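PDB 7BTX: MDM10 isoform 1, which helps tether the endoplasmic reticulum to mitochondria within the ERMES complex and acts in late assembly of the outer-membrane TOM translocase. Local coordinates for residues G310-Q315 with V415-T420; T33-R38 with T291-Y296; S76-L81 with V137-Y142; Q7-F12 with M156-L161. All coordinates share one frame; numbering follows the deposited sequence.

In the fold
The four contacts form two groups within one mitochondrial beta-barrel. Interactions 1 and 2 have centres about 9 Å apart and touch: Lys-417 NZ reaches Thr-33 O, and Gly-310 joins Cys-293 through the backbone, so the loop 33-38 lies against neighbouring wall strands. Interactions 3 and 4, about 8 Å apart between centres, share the sheet in which strands 140-147 and 152-162 are neighbours, with Leu-141 bonded to Ile-158 along the backbone. The two groups lie on opposite sides of the chain's centre; interactions 2 and 4, for example, are about 27 Å apart between centres. The chain's N-terminal region serves both groups: helix 5-16 in interaction 4, and the loop after helix 30-33 in interaction 2.

Interaction 1 (G310-Q315 with V415-T420); sequences GCEFWQ and VWKLST
The close side of the contact is the packing of Val-415 on Trp-314. CG2 of Val-415 sits over one face of the six-membered ring of Trp-314, 3.4 Å from its centroid and almost on the ring normal, a CH-pi contact to which a branched methyl and a broad indole are well suited. The same indole holds Glu-312: Trp-314 NE1 donates, from within its ring plane, to Glu-312 OE2 at 3.0 Å, meeting the carboxylate from above its plane. The other oxygen, Glu-312 OE1, forms a salt bridge of 3.1 Å with Lys-417 NZ, so the acid is gripped at both tips. These two chains lie side by side, and bends at chi3 (78°) and chi4 (74°) of the lysine place CE and then NZ, whose second partner is Thr-33 O.

The opposite side is looser. Phe-313 and Trp-416 cross obliquely, approaching no nearer than 4.2 Å between CD2 and CD1. Both tryptophans are exposed, but this pair lacks a buried partner such as Val-415. Beneath them the backbone bonds in both directions, Phe-313 N to Trp-416 O at 2.7 Å and Trp-416 N to Phe-313 O at 2.9 Å.

Strand 413-420 pairs on its other edge with strand 426-434, where Trp-416 meets Trp-431. Gly-310 and Glu-312 bond to Cys-293 and Thr-291, which brings strand 292-297 alongside and continues the barrel wall.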
loop_
_atom_site.group_PDB
_atom_site.type_symbol
_atom_site.label_atom_id
_atom_site.label_comp_id
_atom_site.label_asym_id
_atom_site.label_seq_id
_atom_site.Cartn_x
_atom_site.Cartn_y
_atom_site.Cartn_z
ATOM N N GLY D 310 -12.539 35.446 -10.248
ATOM C CA GLY D 310 -12.036 35.177 -8.917
ATOM C C GLY D 310 -12.435 36.286 -7.975
ATOM O O GLY D 310 -12.220 37.456 -8.277
ATOM N N CYS D 311 -13.027 35.935 -6.841
ATOM C CA CYS D 311 -13.777 36.893 -6.039
ATOM C C CYS D 311 -13.539 36.671 -4.550
ATOM O O CYS D 311 -14.474 36.375 -3.806
ATOM C CB CYS D 311 -15.264 36.811 -6.380
ATOM S SG CYS D 311 -16.296 38.145 -5.708
ATOM N N GLU D 312 -12.276 36.709 -4.100
ATOM C CA GLU D 312 -12.013 36.350 -2.708
ATOM C C GLU D 312 -12.607 37.348 -1.718
ATOM O O GLU D 312 -12.757 38.536 -2.018
ATOM C CB GLU D 312 -10.523 36.181 -2.387
ATOM C CG GLU D 312 -9.759 37.430 -1.990
ATOM C CD GLU D 312 -8.328 37.127 -1.600
ATOM O OE1 GLU D 312 -7.932 35.947 -1.652
ATOM O OE2 GLU D 312 -7.598 38.070 -1.236
ATOM N N PHE D 313 -13.041 36.835 -0.578
ATOM C CA PHE D 313 -13.631 37.641 0.470
ATOM C C PHE D 313 -12.916 37.352 1.783
ATOM O O PHE D 313 -12.522 36.217 2.056
ATOM C CB PHE D 313 -15.123 37.329 0.574
ATOM C CG PHE D 313 -15.853 38.126 1.609
ATOM C CD1 PHE D 313 -15.766 39.506 1.638
ATOM C CD2 PHE D 313 -16.657 37.490 2.542
ATOM C CE1 PHE D 313 -16.451 40.238 2.594
ATOM C CE2 PHE D 313 -17.344 38.214 3.498
ATOM C CZ PHE D 313 -17.239 39.589 3.523
ATOM N N TRP D 314 -12.733 38.390 2.591
ATOM C CA TRP D 314 -12.074 38.236 3.874
ATOM C C TRP D 314 -13.080 38.490 4.992
ATOM O O TRP D 314 -14.200 38.954 4.739
ATOM C CB TRP D 314 -10.869 39.174 3.954
ATOM C CG TRP D 314 -9.651 38.647 3.286
ATOM C CD1 TRP D 314 -9.396 38.636 1.951
ATOM C CD2 TRP D 314 -8.504 38.067 3.918
ATOM N NE1 TRP D 314 -8.168 38.074 1.707
ATOM C CE2 TRP D 314 -7.598 37.719 2.899
ATOM C CE3 TRP D 314 -8.155 37.808 5.247
ATOM C CZ2 TRP D 314 -6.369 37.124 3.165
ATOM C CZ3 TRP D 314 -6.932 37.216 5.507
ATOM C CH2 TRP D 314 -6.057 36.880 4.472
ATOM N N GLN D 315 -12.668 38.196 6.226
ATOM C CA GLN D 315 -13.415 38.507 7.437
ATOM C C GLN D 315 -12.457 38.374 8.612
ATOM O O GLN D 315 -11.413 37.727 8.492
ATOM C CB GLN D 315 -14.633 37.585 7.596
ATOM C CG GLN D 315 -15.722 38.054 8.574
ATOM C CD GLN D 315 -16.607 39.172 8.031
ATOM O OE1 GLN D 315 -16.144 40.277 7.747
ATOM N NE2 GLN D 315 -17.897 38.883 7.895
ATOM N N VAL D 415 -11.396 33.288 5.119
ATOM C CA VAL D 415 -11.152 33.665 3.732
ATOM C C VAL D 415 -11.995 32.760 2.850
ATOM O O VAL D 415 -11.801 31.542 2.853
ATOM C CB VAL D 415 -9.672 33.539 3.337
ATOM C CG1 VAL D 415 -9.497 33.866 1.882
ATOM C CG2 VAL D 415 -8.802 34.438 4.168
ATOM N N TRP D 416 -12.906 33.346 2.086
ATOM C CA TRP D 416 -13.687 32.622 1.095
ATOM C C TRP D 416 -13.148 32.945 -0.287
ATOM O O TRP D 416 -12.861 34.098 -0.585
ATOM C CB TRP D 416 -15.161 33.008 1.166
ATOM C CG TRP D 416 -15.784 32.749 2.477
ATOM C CD1 TRP D 416 -15.718 33.535 3.587
ATOM C CD2 TRP D 416 -16.581 31.620 2.828
ATOM N NE1 TRP D 416 -16.422 32.960 4.614
ATOM C CE2 TRP D 416 -16.963 31.783 4.173
ATOM C CE3 TRP D 416 -17.005 30.484 2.138
ATOM C CZ2 TRP D 416 -17.752 30.855 4.839
ATOM C CZ3 TRP D 416 -17.786 29.563 2.800
ATOM C CH2 TRP D 416 -18.153 29.753 4.138
ATOM N N LYS D 417 -13.003 31.928 -1.133
ATOM C CA LYS D 417 -12.320 32.130 -2.413
ATOM C C LYS D 417 -13.075 31.374 -3.506
ATOM O O LYS D 417 -13.068 30.146 -3.540
ATOM C CB LYS D 417 -10.871 31.677 -2.342
ATOM C CG LYS D 417 -9.938 32.601 -1.594
ATOM C CD LYS D 417 -8.640 31.907 -1.253
ATOM C CE LYS D 417 -7.724 31.845 -2.455
ATOM N NZ LYS D 417 -7.118 33.168 -2.752
ATOM N N LEU D 418 -13.696 32.121 -4.413
ATOM C CA LEU D 418 -14.307 31.526 -5.591
ATOM C C LEU D 418 -13.414 31.731 -6.812
ATOM O O LEU D 418 -12.626 32.673 -6.875
ATOM C CB LEU D 418 -15.685 32.128 -5.854
ATOM C CG LEU D 418 -16.903 31.676 -5.050
ATOM C CD1 LEU D 418 -16.946 32.282 -3.653
ATOM C CD2 LEU D 418 -18.167 32.005 -5.813
ATOM N N SER D 419 -13.536 30.833 -7.791
ATOM C CA SER D 419 -12.859 31.029 -9.071
ATOM C C SER D 419 -13.546 30.286 -10.207
ATOM O O SER D 419 -13.362 29.078 -10.369
ATOM C CB SER D 419 -11.398 30.588 -9.012
ATOM O OG SER D 419 -11.287 29.184 -8.957
ATOM N N THR D 420 -14.301 31.011 -11.025
ATOM C CA THR D 420 -15.048 30.398 -12.112
ATOM C C THR D 420 -14.219 30.376 -13.389
ATOM O O THR D 420 -13.633 31.383 -13.774
ATOM C CB THR D 420 -16.335 31.182 -12.353
ATOM O OG1 THR D 420 -17.055 31.308 -11.122
ATOM C CG2 THR D 420 -17.214 30.476 -13.369
#

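Interaction 2 (T33-R38 with T291-Y296); sequences TLLDFR and TFCAKY
Leu-34 and Cys-293 mark the nearest approach of the two backbones, with CA atoms 6.5 Å apart, and the irregular 33-38 loop therefore meets the extended 291-296 segment through side chains. CD1 of Leu-34 is the main probe: it lies 3.6 Å from Cys-293 CB and 3.8 Å from Thr-291 CG2, the leucine and threonine side chains crossing at about a right angle. Thr-291 offers its methyl because CG2 is anti to the backbone N.

Leu-35 spans two positions that face the loop, Cys-293 and Lys-295. Its CD2 is 3.9 Å from Cys-293 SG, while CD1 rests against the aliphatic part of Lys-295, 3.7 Å from CB and equally near CE. The lysine chain turns at chi3 (83°), which puts CE beside that methyl. Cysteine suits the middle place, being small and apolar enough to sit between two leucines. An alanine in place of Leu-35 would probably leave the sulfur of Cys-293 and the methylenes of Lys-295 without the cover this side chain gives and open a gap between loop and strand.

Around this patch the loop is tied to strand 426-434 by Lys-428 NZ, which bonds to Leu-35 O and Phe-37 O.

The chemistry is thus almost wholly apolar. Asp-36 OD2 and Lys-295 NZ carry opposite charges but stand 4.6 Å apart, beyond a salt bridge, and may add a weak attraction. Shape and hydrophobic burial are likely to hold the loop to this part of the barrel wall.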
loop_
_atom_site.group_PDB
_atom_site.type_symbol
_atom_site.label_atom_id
_atom_site.label_comp_id
_atom_site.label_asym_id
_atom_site.label_seq_id
_atom_site.Cartn_x
_atom_site.Cartn_y
_atom_site.Cartn_z
ATOM N N THR D 33 -3.099 34.284 -7.210
ATOM C CA THR D 33 -3.683 34.138 -5.890
ATOM C C THR D 33 -5.201 34.067 -5.977
ATOM O O THR D 33 -5.838 33.309 -5.236
ATOM C CB THR D 33 -3.229 35.310 -5.012
ATOM O OG1 THR D 33 -1.806 35.261 -4.866
ATOM C CG2 THR D 33 -3.856 35.269 -3.631
ATOM N N LEU D 34 -5.791 34.796 -6.921
ATOM C CA LEU D 34 -7.239 34.862 -7.028
ATOM C C LEU D 34 -7.826 33.810 -7.951
ATOM O O LEU D 34 -9.024 33.533 -7.857
ATOM C CB LEU D 34 -7.663 36.256 -7.491
ATOM C CG LEU D 34 -7.465 37.293 -6.393
ATOM C CD1 LEU D 34 -7.722 38.705 -6.829
ATOM C CD2 LEU D 34 -8.418 36.950 -5.323
ATOM N N LEU D 35 -7.027 33.202 -8.821
ATOM C CA LEU D 35 -7.569 32.291 -9.818
ATOM C C LEU D 35 -7.074 30.868 -9.645
ATOM O O LEU D 35 -7.873 29.927 -9.687
ATOM C CB LEU D 35 -7.204 32.765 -11.225
ATOM C CG LEU D 35 -7.497 34.204 -11.624
ATOM C CD1 LEU D 35 -7.095 34.380 -13.048
ATOM C CD2 LEU D 35 -8.915 34.588 -11.426
ATOM N N ASP D 36 -5.769 30.681 -9.463
ATOM C CA ASP D 36 -5.135 29.376 -9.593
ATOM C C ASP D 36 -4.827 28.728 -8.249
ATOM O O ASP D 36 -3.816 28.033 -8.123
ATOM C CB ASP D 36 -3.857 29.500 -10.417
ATOM C CG ASP D 36 -4.102 30.111 -11.777
ATOM O OD1 ASP D 36 -5.203 29.910 -12.328
ATOM O OD2 ASP D 36 -3.197 30.796 -12.293
ATOM N N PHE D 37 -5.676 28.927 -7.244
ATOM C CA PHE D 37 -5.435 28.294 -5.958
ATOM C C PHE D 37 -5.778 26.807 -6.032
ATOM O O PHE D 37 -6.314 26.306 -7.025
ATOM C CB PHE D 37 -6.205 29.008 -4.847
ATOM C CG PHE D 37 -7.689 29.088 -5.062
ATOM C CD1 PHE D 37 -8.250 30.189 -5.678
ATOM C CD2 PHE D 37 -8.529 28.093 -4.593
ATOM C CE1 PHE D 37 -9.612 30.276 -5.856
ATOM C CE2 PHE D 37 -9.889 28.178 -4.774
ATOM C CZ PHE D 37 -10.429 29.269 -5.402
ATOM N N ARG D 38 -5.466 26.087 -4.960
ATOM C CA ARG D 38 -5.508 24.633 -4.960
ATOM C C ARG D 38 -6.598 24.138 -4.022
ATOM O O ARG D 38 -6.714 24.613 -2.888
ATOM C CB ARG D 38 -4.154 24.053 -4.550
ATOM C CG ARG D 38 -3.948 22.618 -4.985
ATOM C CD ARG D 38 -4.010 22.494 -6.491
ATOM N NE ARG D 38 -2.847 23.101 -7.127
ATOM C CZ ARG D 38 -1.719 22.453 -7.393
ATOM N NH1 ARG D 38 -1.601 21.170 -7.082
ATOM N NH2 ARG D 38 -0.710 23.086 -7.973
ATOM N N THR D 291 -12.088 41.357 -2.888
ATOM C CA THR D 291 -11.198 41.582 -4.015
ATOM C C THR D 291 -11.855 40.939 -5.247
ATOM O O THR D 291 -12.879 40.250 -5.105
ATOM C CB THR D 291 -9.816 41.025 -3.655
ATOM O OG1 THR D 291 -9.492 41.407 -2.316
ATOM C CG2 THR D 291 -8.711 41.617 -4.525
ATOM N N PHE D 292 -11.299 41.169 -6.438
ATOM C CA PHE D 292 -11.879 40.657 -7.674
ATOM C C PHE D 292 -10.816 40.539 -8.762
ATOM O O PHE D 292 -9.861 41.319 -8.775
ATOM C CB PHE D 292 -13.024 41.563 -8.123
ATOM C CG PHE D 292 -13.638 41.164 -9.429
ATOM C CD1 PHE D 292 -14.367 39.997 -9.533
ATOM C CD2 PHE D 292 -13.480 41.955 -10.553
ATOM C CE1 PHE D 292 -14.932 39.626 -10.734
ATOM C CE2 PHE D 292 -14.042 41.591 -11.759
ATOM C CZ PHE D 292 -14.769 40.427 -11.848
ATOM N N CYS D 293 -10.955 39.572 -9.672
ATOM C CA CYS D 293 -9.976 39.377 -10.746
ATOM C C CYS D 293 -10.684 38.715 -11.927
ATOM O O CYS D 293 -11.197 37.604 -11.808
ATOM C CB CYS D 293 -8.799 38.537 -10.286
ATOM S SG CYS D 293 -7.564 38.210 -11.553
ATOM N N ALA D 294 -10.679 39.396 -13.071
ATOM C CA ALA D 294 -11.321 38.875 -14.275
ATOM C C ALA D 294 -10.297 38.750 -15.403
ATOM O O ALA D 294 -10.065 39.668 -16.188
ATOM C CB ALA D 294 -12.483 39.769 -14.681
ATOM N N LYS D 295 -9.687 37.577 -15.489
ATOM C CA LYS D 295 -8.710 37.336 -16.541
ATOM C C LYS D 295 -9.405 36.925 -17.828
ATOM O O LYS D 295 -10.163 35.954 -17.845
ATOM C CB LYS D 295 -7.723 36.256 -16.122
ATOM C CG LYS D 295 -6.853 35.765 -17.255
ATOM C CD LYS D 295 -5.663 34.988 -16.756
ATOM C CE LYS D 295 -6.029 33.553 -16.483
ATOM N NZ LYS D 295 -4.846 32.753 -16.077
ATOM N N TYR D 296 -9.138 37.649 -18.908
ATOM C CA TYR D 296 -9.573 37.257 -20.244
ATOM C C TYR D 296 -8.360 36.744 -20.999
ATOM O O TYR D 296 -7.457 37.514 -21.328
ATOM C CB TYR D 296 -10.218 38.415 -20.998
ATOM C CG TYR D 296 -10.465 38.082 -22.450
ATOM C CD1 TYR D 296 -11.389 37.111 -22.808
ATOM C CD2 TYR D 296 -9.764 38.723 -23.462
ATOM C CE1 TYR D 296 -11.616 36.794 -24.128
ATOM C CE2 TYR D 296 -9.985 38.413 -24.790
ATOM C CZ TYR D 296 -10.912 37.447 -25.113
ATOM O OH TYR D 296 -11.141 37.132 -26.430
#

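Interaction 3 (S76-L81 with V137-Y142); sequences SDAQQL and VKKSLY
The carboxylate of Asp-77 is the flat group that meets the other segment, with Ser-140 over one face of it: Ser-140 N lies 3.8 Å from Asp-77 CG, and Ser-140 CB lies on that same side. Asp-77 OD2 is 4.0 Å from Lys-138 O. None of these is a hydrogen bond; the acid simply rests on the serine. It is set there by chi1 of -59°, which places CG beside its own backbone N.

The direct polar link is in the main chain. Asp-77 N donates to Ser-140 O at 2.9 Å, and Ser-76 CA makes a C-H...O contact to the same oxygen. This follows the non-hydrogen-bonded antiparallel pair Ser-76 with Leu-141, where strands 68-76 and 140-147 of the barrel part and the long connecting loop begins. Ser-76 OG bonds weakly to Ala-78 O, and the small residue suits the close pairing, its CA 4.2 Å from Leu-141 CA.

On the Leu-141 side, its CD1 meets Leu-81 CD1 at 3.7 Å, the two side chains at about a right angle and Phe-12 of helix 5-16 nearby. Lys-139 CD lies over the loop backbone, 3.9 Å from Ala-78 N.

An alanine at Asp-77 has no carboxylate, which would probably leave the backbone of Ser-140 less covered and a gap beside it. The Asp-77 and Lys-139 charges are 6.4 Å apart between OD2 and NZ, and Ser-140 OG is bonded to Lys-159 NZ. Between these segments the hold is likely to rest on one main-chain bond and apolar packing; Tyr-142 and Tyr-75 continue the backbone pairing beside it.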
loop_
_atom_site.group_PDB
_atom_site.type_symbol
_atom_site.label_atom_id
_atom_site.label_comp_id
_atom_site.label_asym_id
_atom_site.label_seq_id
_atom_site.Cartn_x
_atom_site.Cartn_y
_atom_site.Cartn_z
ATOM N N SER D 76 19.802 31.922 9.496
ATOM C CA SER D 76 19.913 33.166 8.754
ATOM C C SER D 76 20.541 34.264 9.603
ATOM O O SER D 76 20.345 34.322 10.818
ATOM C CB SER D 76 18.556 33.628 8.266
ATOM O OG SER D 76 17.831 34.215 9.325
ATOM N N ASP D 77 21.292 35.145 8.939
ATOM C CA ASP D 77 21.877 36.301 9.610
ATOM C C ASP D 77 20.839 37.370 9.906
ATOM O O ASP D 77 21.013 38.149 10.849
ATOM C CB ASP D 77 22.990 36.914 8.759
ATOM C CG ASP D 77 24.105 35.943 8.467
ATOM O OD1 ASP D 77 23.946 34.746 8.771
ATOM O OD2 ASP D 77 25.141 36.378 7.926
ATOM N N ALA D 78 19.777 37.439 9.106
ATOM C CA ALA D 78 18.708 38.407 9.320
ATOM C C ALA D 78 17.929 38.016 10.564
ATOM O O ALA D 78 17.095 37.109 10.523
ATOM C CB ALA D 78 17.794 38.461 8.102
ATOM N N GLN D 79 18.175 38.716 11.665
ATOM C CA GLN D 79 17.664 38.296 12.963
ATOM C C GLN D 79 16.238 38.761 13.228
ATOM O O GLN D 79 15.845 38.863 14.396
ATOM C CB GLN D 79 18.589 38.793 14.076
ATOM C CG GLN D 79 19.774 37.876 14.374
ATOM C CD GLN D 79 19.363 36.454 14.731
ATOM O OE1 GLN D 79 19.287 35.576 13.871
ATOM N NE2 GLN D 79 19.099 36.223 16.011
ATOM N N GLN D 80 15.466 39.058 12.184
ATOM C CA GLN D 80 14.065 39.438 12.303
ATOM C C GLN D 80 13.179 38.544 11.443
ATOM O O GLN D 80 12.089 38.949 11.039
ATOM C CB GLN D 80 13.870 40.901 11.912
ATOM C CG GLN D 80 14.609 41.913 12.782
ATOM C CD GLN D 80 16.039 42.149 12.323
ATOM O OE1 GLN D 80 16.405 41.806 11.197
ATOM N NE2 GLN D 80 16.852 42.737 13.191
ATOM N N LEU D 81 13.633 37.322 11.161
ATOM C CA LEU D 81 13.077 36.560 10.049
ATOM C C LEU D 81 11.771 35.869 10.409
ATOM O O LEU D 81 10.844 35.840 9.594
ATOM C CB LEU D 81 14.101 35.536 9.562
ATOM C CG LEU D 81 13.842 34.817 8.239
ATOM C CD1 LEU D 81 15.115 34.784 7.467
ATOM C CD2 LEU D 81 13.365 33.404 8.464
ATOM N N VAL D 137 24.942 45.858 6.020
ATOM C CA VAL D 137 25.458 44.576 6.480
ATOM C C VAL D 137 24.971 43.481 5.540
ATOM O O VAL D 137 23.809 43.475 5.119
ATOM C CB VAL D 137 25.056 44.293 7.944
ATOM C CG1 VAL D 137 25.840 45.191 8.875
ATOM C CG2 VAL D 137 23.577 44.548 8.155
ATOM N N LYS D 138 25.872 42.574 5.182
ATOM C CA LYS D 138 25.542 41.502 4.254
ATOM C C LYS D 138 24.852 40.373 5.004
ATOM O O LYS D 138 25.434 39.782 5.919
ATOM C CB LYS D 138 26.799 40.995 3.556
ATOM C CG LYS D 138 27.576 42.077 2.839
ATOM C CD LYS D 138 28.990 41.633 2.528
ATOM C CE LYS D 138 29.003 40.388 1.666
ATOM N NZ LYS D 138 30.361 40.120 1.126
ATOM N N LYS D 139 23.622 40.073 4.616
ATOM C CA LYS D 139 22.843 39.009 5.224
ATOM C C LYS D 139 23.000 37.719 4.433
ATOM O O LYS D 139 23.509 37.707 3.313
ATOM C CB LYS D 139 21.371 39.403 5.302
ATOM C CG LYS D 139 21.124 40.666 6.096
ATOM C CD LYS D 139 21.632 40.514 7.517
ATOM C CE LYS D 139 21.166 41.646 8.411
ATOM N NZ LYS D 139 21.777 41.541 9.761
ATOM N N SER D 140 22.567 36.619 5.040
ATOM C CA SER D 140 22.586 35.328 4.375
ATOM C C SER D 140 21.471 34.470 4.938
ATOM O O SER D 140 20.988 34.700 6.045
ATOM C CB SER D 140 23.929 34.614 4.538
ATOM O OG SER D 140 24.972 35.331 3.907
ATOM N N LEU D 141 21.059 33.479 4.154
ATOM C CA LEU D 141 20.078 32.495 4.586
ATOM C C LEU D 141 20.554 31.129 4.145
ATOM O O LEU D 141 20.952 30.955 2.993
ATOM C CB LEU D 141 18.686 32.793 4.025
ATOM C CG LEU D 141 17.529 31.888 4.451
ATOM C CD1 LEU D 141 16.314 32.706 4.659
ATOM C CD2 LEU D 141 17.204 30.861 3.392
ATOM N N TYR D 142 20.516 30.171 5.056
ATOM C CA TYR D 142 20.793 28.782 4.747
ATOM C C TYR D 142 19.582 27.948 5.121
ATOM O O TYR D 142 19.067 28.037 6.234
ATOM C CB TYR D 142 22.030 28.287 5.489
ATOM C CG TYR D 142 23.274 29.053 5.134
ATOM C CD1 TYR D 142 23.666 30.159 5.874
ATOM C CD2 TYR D 142 24.047 28.680 4.052
ATOM C CE1 TYR D 142 24.792 30.865 5.543
ATOM C CE2 TYR D 142 25.177 29.377 3.719
ATOM C CZ TYR D 142 25.542 30.467 4.466
ATOM O OH TYR D 142 26.673 31.163 4.129
#

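Interaction 4 (Q7-F12 with M156-L161)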
loop_
_atom_site.group_PDB
_atom_site.type_symbol
_atom_site.label_atom_id
_atom_site.label_comp_id
_atom_site.label_asym_id
_atom_site.label_seq_id
_atom_site.Cartn_x
_atom_site.Cartn_y
_atom_site.Cartn_z
ATOM N N GLN D 7 8.087 30.486 1.094
ATOM C CA GLN D 7 7.693 31.397 2.162
ATOM C C GLN D 7 8.829 31.635 3.144
ATOM O O GLN D 7 8.783 32.601 3.910
ATOM C CB GLN D 7 6.452 30.882 2.890
ATOM C CG GLN D 7 6.476 29.417 3.265
ATOM C CD GLN D 7 5.112 28.915 3.705
ATOM O OE1 GLN D 7 4.242 29.701 4.069
ATOM N NE2 GLN D 7 4.915 27.604 3.659
ATOM N N VAL D 8 9.841 30.766 3.148
ATOM C CA VAL D 8 11.126 31.128 3.739
ATOM C C VAL D 8 11.770 32.235 2.920
ATOM O O VAL D 8 12.318 33.200 3.467
ATOM C CB VAL D 8 12.037 29.886 3.834
ATOM C CG1 VAL D 8 13.438 30.270 4.222
ATOM C CG2 VAL D 8 11.503 28.904 4.838
ATOM N N LEU D 9 11.673 32.126 1.595
ATOM C CA LEU D 9 12.302 33.078 0.688
ATOM C C LEU D 9 11.639 34.446 0.772
ATOM O O LEU D 9 12.320 35.476 0.783
ATOM C CB LEU D 9 12.235 32.530 -0.733
ATOM C CG LEU D 9 12.563 33.469 -1.876
ATOM C CD1 LEU D 9 14.030 33.682 -1.863
ATOM C CD2 LEU D 9 12.130 32.875 -3.192
ATOM N N ARG D 10 10.312 34.477 0.849
ATOM C CA ARG D 10 9.619 35.755 0.942
ATOM C C ARG D 10 9.757 36.371 2.325
ATOM O O ARG D 10 9.590 37.583 2.477
ATOM C CB ARG D 10 8.147 35.582 0.577
ATOM N N ALA D 11 10.059 35.565 3.342
ATOM C CA ALA D 11 10.281 36.118 4.673
ATOM C C ALA D 11 11.656 36.756 4.774
ATOM O O ALA D 11 11.862 37.678 5.571
ATOM C CB ALA D 11 10.122 35.032 5.731
ATOM N N PHE D 12 12.613 36.269 3.985
ATOM C CA PHE D 12 13.936 36.879 3.956
ATOM C C PHE D 12 13.931 38.152 3.128
ATOM O O PHE D 12 14.715 39.071 3.382
ATOM C CB PHE D 12 14.947 35.888 3.397
ATOM C CG PHE D 12 16.365 36.346 3.504
ATOM C CD1 PHE D 12 16.977 36.453 4.738
ATOM C CD2 PHE D 12 17.089 36.661 2.372
ATOM C CE1 PHE D 12 18.279 36.867 4.837
ATOM C CE2 PHE D 12 18.391 37.077 2.470
ATOM C CZ PHE D 12 18.984 37.180 3.701
ATOM N N MET D 156 18.478 25.635 -0.103
ATOM C CA MET D 156 18.436 27.005 -0.590
ATOM C C MET D 156 19.424 27.872 0.171
ATOM O O MET D 156 19.373 27.949 1.398
ATOM C CB MET D 156 17.033 27.590 -0.460
ATOM C CG MET D 156 16.918 28.994 -1.000
ATOM S SD MET D 156 15.238 29.607 -1.039
ATOM C CE MET D 156 14.881 29.682 0.704
ATOM N N ILE D 157 20.327 28.528 -0.545
ATOM C CA ILE D 157 21.260 29.483 0.035
ATOM C C ILE D 157 20.988 30.828 -0.607
ATOM O O ILE D 157 20.927 30.926 -1.833
ATOM C CB ILE D 157 22.723 29.060 -0.189
ATOM C CG1 ILE D 157 22.963 27.644 0.323
ATOM C CG2 ILE D 157 23.668 30.021 0.484
ATOM C CD1 ILE D 157 24.198 27.018 -0.231
ATOM N N ILE D 158 20.807 31.855 0.210
ATOM C CA ILE D 158 20.639 33.221 -0.267
ATOM C C ILE D 158 21.804 34.018 0.289
ATOM O O ILE D 158 22.129 33.901 1.474
ATOM C CB ILE D 158 19.305 33.833 0.171
ATOM C CG1 ILE D 158 18.146 32.906 -0.154
ATOM C CG2 ILE D 158 19.080 35.151 -0.512
ATOM C CD1 ILE D 158 16.873 33.337 0.494
ATOM N N LYS D 159 22.449 34.808 -0.559
ATOM C CA LYS D 159 23.530 35.693 -0.153
ATOM C C LYS D 159 23.232 37.074 -0.707
ATOM O O LYS D 159 23.166 37.246 -1.925
ATOM C CB LYS D 159 24.878 35.204 -0.687
ATOM C CG LYS D 159 25.246 33.773 -0.361
ATOM C CD LYS D 159 25.571 33.616 1.099
ATOM C CE LYS D 159 26.886 34.276 1.436
ATOM N NZ LYS D 159 27.163 34.175 2.891
ATOM N N ARG D 160 23.056 38.061 0.169
ATOM C CA ARG D 160 22.918 39.435 -0.314
ATOM C C ARG D 160 24.301 40.077 -0.337
ATOM O O ARG D 160 24.832 40.545 0.670
ATOM C CB ARG D 160 21.938 40.236 0.526
ATOM C CG ARG D 160 21.644 41.567 -0.130
ATOM C CD ARG D 160 20.444 42.258 0.440
ATOM N NE ARG D 160 20.220 43.538 -0.217
ATOM C CZ ARG D 160 19.291 44.410 0.154
ATOM N NH1 ARG D 160 19.155 45.556 -0.493
ATOM N NH2 ARG D 160 18.503 44.139 1.179
ATOM N N LEU D 161 24.882 40.110 -1.534
ATOM C CA LEU D 161 26.288 40.432 -1.729
ATOM C C LEU D 161 26.585 41.926 -1.690
ATOM O O LEU D 161 27.748 42.322 -1.570
ATOM C CB LEU D 161 26.753 39.858 -3.062
ATOM C CG LEU D 161 26.528 38.362 -3.220
ATOM C CD1 LEU D 161 26.883 37.928 -4.618
ATOM C CD2 LEU D 161 27.362 37.619 -2.207
#
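Phe-12 and Ile-158 slide past each other in opposite directions. Ile-158 CG2 is 3.6 Å from Phe-12 CE2, and its CD1 is 3.8 Å from Phe-12 CD2, so the CG2 methyl and the CD1 tip both meet the CD2-CE2 part of the ring. The Ile-158 chain is extended at chi2 (169°), and its CD1 also meets Leu-9 CD1 at 3.7 Å. Those two aliphatic chains cross at about a right angle.

The helix holding Val-8, Leu-9 and Phe-12 runs almost parallel to the strand, their short axes 10.6 Å apart and 13° in direction. An N-terminal helix packed against the inside of a beta-barrel wall is a feature of the VDAC and Tom40 family of mitochondrial outer-membrane proteins, and helix 5-16 is consistent with that plan. Leu-141 from the adjacent strand joins the apolar patch beneath Val-8 and Phe-12.

Toward the start of the strand segment, Met-156 slides past Val-8 in the opposite sense. A turn at chi3 (66°) brings CE to 3.8 Å from Val-8 CG1 and 4.1 Å from Leu-9 CB. The flexible thioether suits a methyl that must fit between two successive helix residues, and Lys-170 packs beside it from the next strand.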